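Local coordinates for protein probable hydrogenase maturation factor HypB (Methanocaldococcus jannaschii, PDB 2HF9) that binds GTP, probably hydrolyses it slowly, and probably takes part in nickel insertion during maturation of [NiFe] hydrogenases, at residues N29-L32 with L33-G37. Residues are numbered along the deposited sequence; the frame is centred on the assembly and turned at random.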
ATOM      1  N   ASN A  29     -14.207  20.204 -11.782  1.00 16.43           N
ATOM      2  CA  ASN A  29     -14.704  19.698 -10.502  1.00 16.25           C
ATOM      3  C   ASN A  29     -14.617  20.758  -9.406  1.00 16.23           C
ATOM      4  O   ASN A  29     -15.584  20.968  -8.678  1.00 15.95           O
ATOM      5  CB  ASN A  29     -13.939  18.441 -10.059  1.00 15.77           C
ATOM      6  CG  ASN A  29     -14.187  17.237 -10.961  1.00 15.90           C
ATOM      7  OD1 ASN A  29     -15.067  17.247 -11.829  1.00 14.55           O
ATOM      8  ND2 ASN A  29     -13.402  16.180 -10.747  1.00 14.57           N
ATOM      9  N   ARG A  30     -13.457  21.415  -9.296  1.00 16.48           N
ATOM     10  CA  ARG A  30     -13.241  22.468  -8.294  1.00 17.01           C
ATOM     11  C   ARG A  30     -14.198  23.639  -8.483  1.00 16.84           C
ATOM     12  O   ARG A  30     -14.761  24.145  -7.514  1.00 16.69           O
ATOM     13  CB  ARG A  30     -11.793  22.972  -8.310  1.00 16.99           C
ATOM     14  CG  ARG A  30     -10.942  22.475  -7.143  1.00 18.13           C
ATOM     15  CD  ARG A  30      -9.521  23.032  -7.179  1.00 17.94           C
ATOM     16  NE  ARG A  30      -8.845  22.716  -8.439  1.00 19.95           N
ATOM     17  CZ  ARG A  30      -8.148  21.605  -8.669  1.00 20.11           C
ATOM     18  NH1 ARG A  30      -8.006  20.686  -7.723  1.00 19.87           N
ATOM     19  NH2 ARG A  30      -7.585  21.420  -9.852  1.00 20.14           N
ATOM     20  N   LYS A  31     -14.383  24.054  -9.735  1.00 16.94           N
ATOM     21  CA  LYS A  31     -15.330  25.113 -10.069  1.00 17.25           C
ATOM     22  C   LYS A  31     -16.763  24.733  -9.678  1.00 16.96           C
ATOM     23  O   LYS A  31     -17.479  25.543  -9.083  1.00 16.76           O
ATOM     24  CB  LYS A  31     -15.190  25.506 -11.556  1.00 17.68           C
ATOM     25  CG  LYS A  31     -16.297  26.389 -12.191  1.00 19.35           C
ATOM     26  CD  LYS A  31     -16.916  27.464 -11.277  1.00 21.74           C
ATOM     27  CE  LYS A  31     -15.899  28.325 -10.544  1.00 22.79           C
ATOM     28  NZ  LYS A  31     -16.414  28.663  -9.186  1.00 23.21           N
ATOM     29  N   LEU A  32     -17.164  23.498  -9.979  1.00 16.78           N
ATOM     30  CA  LEU A  32     -18.492  23.007  -9.606  1.00 16.55           C
ATOM     31  C   LEU A  32     -18.679  23.009  -8.088  1.00 16.40           C
ATOM     32  O   LEU A  32     -19.725  23.427  -7.584  1.00 16.31           O
ATOM     33  CB  LEU A  32     -18.745  21.607 -10.184  1.00 16.43           C
ATOM     34  CG  LEU A  32     -20.054  20.891  -9.810  1.00 16.74           C
ATOM     35  CD1 LEU A  32     -21.280  21.590 -10.396  1.00 16.36           C
ATOM     36  CD2 LEU A  32     -20.014  19.424 -10.236  1.00 16.74           C
ATOM     37  N   LEU A  33     -17.660  22.544  -7.371  1.00 16.27           N
ATOM     38  CA  LEU A  33     -17.687  22.521  -5.911  1.00 16.16           C
ATOM     39  C   LEU A  33     -17.770  23.934  -5.324  1.00 16.22           C
ATOM     40  O   LEU A  33     -18.590  24.187  -4.435  1.00 16.15           O
ATOM     41  CB  LEU A  33     -16.469  21.770  -5.360  1.00 16.15           C
ATOM     42  CG  LEU A  33     -16.398  20.267  -5.663  1.00 15.95           C
ATOM     43  CD1 LEU A  33     -14.991  19.756  -5.434  1.00 16.28           C
ATOM     44  CD2 LEU A  33     -17.401  19.463  -4.849  1.00 16.33           C
ATOM     45  N   ASN A  34     -16.937  24.844  -5.837  1.00 16.31           N
ATOM     46  CA  ASN A  34     -16.929  26.250  -5.401  1.00 16.68           C
ATOM     47  C   ASN A  34     -18.263  26.955  -5.633  1.00 16.93           C
ATOM     48  O   ASN A  34     -18.695  27.776  -4.819  1.00 16.83           O
ATOM     49  CB  ASN A  34     -15.802  27.032  -6.085  1.00 16.67           C
ATOM     50  CG  ASN A  34     -14.423  26.657  -5.564  1.00 16.74           C
ATOM     51  OD1 ASN A  34     -14.272  26.217  -4.425  1.00 16.54           O
ATOM     52  ND2 ASN A  34     -13.407  26.839  -6.401  1.00 17.26           N
ATOM     53  N   LYS A  35     -18.897  26.615  -6.751  1.00 17.08           N
ATOM     54  CA  LYS A  35     -20.203  27.131  -7.142  1.00 17.33           C
ATOM     55  C   LYS A  35     -21.260  26.782  -6.098  1.00 17.06           C
ATOM     56  O   LYS A  35     -22.162  27.575  -5.823  1.00 16.74           O
ATOM     57  CB  LYS A  35     -20.583  26.514  -8.488  1.00 17.60           C
ATOM     58  CG  LYS A  35     -21.119  27.474  -9.535  1.00 19.42           C
ATOM     59  CD  LYS A  35     -20.601  27.093 -10.938  1.00 21.06           C
ATOM     60  CE  LYS A  35     -20.782  25.595 -11.244  1.00 22.24           C
ATOM     61  NZ  LYS A  35     -19.740  25.048 -12.183  1.00 22.31           N
ATOM     62  N   HIS A  36     -21.127  25.593  -5.510  1.00 16.88           N
ATOM     63  CA  HIS A  36     -22.068  25.105  -4.507  1.00 16.84           C
ATOM     64  C   HIS A  36     -21.543  25.191  -3.071  1.00 16.37           C
ATOM     65  O   HIS A  36     -22.167  24.660  -2.150  1.00 16.27           O
ATOM     66  CB  HIS A  36     -22.502  23.679  -4.840  1.00 17.25           C
ATOM     67  CG  HIS A  36     -23.244  23.567  -6.134  1.00 18.61           C
ATOM     68  ND1 HIS A  36     -24.574  23.910  -6.259  1.00 20.32           N
ATOM     69  CD2 HIS A  36     -22.843  23.165  -7.362  1.00 19.97           C
ATOM     70  CE1 HIS A  36     -24.961  23.716  -7.508  1.00 20.09           C
ATOM     71  NE2 HIS A  36     -23.928  23.268  -8.198  1.00 20.16           N
ATOM     72  N   GLY A  37     -20.402  25.854  -2.893  1.00 15.99           N
ATOM     73  CA  GLY A  37     -19.836  26.104  -1.569  1.00 15.37           C
ATOM     74  C   GLY A  37     -19.411  24.834  -0.858  1.00 14.89           C
ATOM     75  O   GLY A  37     -19.617  24.687   0.348  1.00 15.13           O
TER
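Leu32 meets His36 one turn on, at the C-terminal end of helix 18-35. Its methyl CD1 comes to the ring edge, in plane, 3.8 Å from His36 CD2. The Leu32 carbonyl O also lies at this edge, 3.1 Å from His36 CD2. Leu33 lays its side chain over the preceding turn, with CG 3.2 Å from Asn29 O. This follows from its first torsion, which sets CG beside the backbone N (chi1 -66°). The bent chains of Lys31 and Lys35 cross at about a right angle, CD to CD 3.7 Å, while their ammonium nitrogens stay 5.8 Å apart (NZ to NZ). The helix ends in a Schellman motif, with Gly37 at positive phi as the C-prime residue. Val38 N returns to Leu33 O, and Gly37 N weakly to Asn34 O. Regular bonding weakens here: Lys35 N to Lys31 O is 2.9 Å, His36 N to Leu32 O a weak 3.3 Å. Leu32 and Leu33 both touch Leu111 of helix 104-111, which carries zinc-binding His105 and His109. Asn29 ND2 bonds Leu138 O and Ala104 O. An alanine at Leu33 would remove the branch over Asn29 O and is likely to open a gap against Leu111 and Val38. Farther out, Asp117 bonds His36 ND1, His141 bonds Asn34 OD1, and Asp137 forms a salt bridge with Arg30.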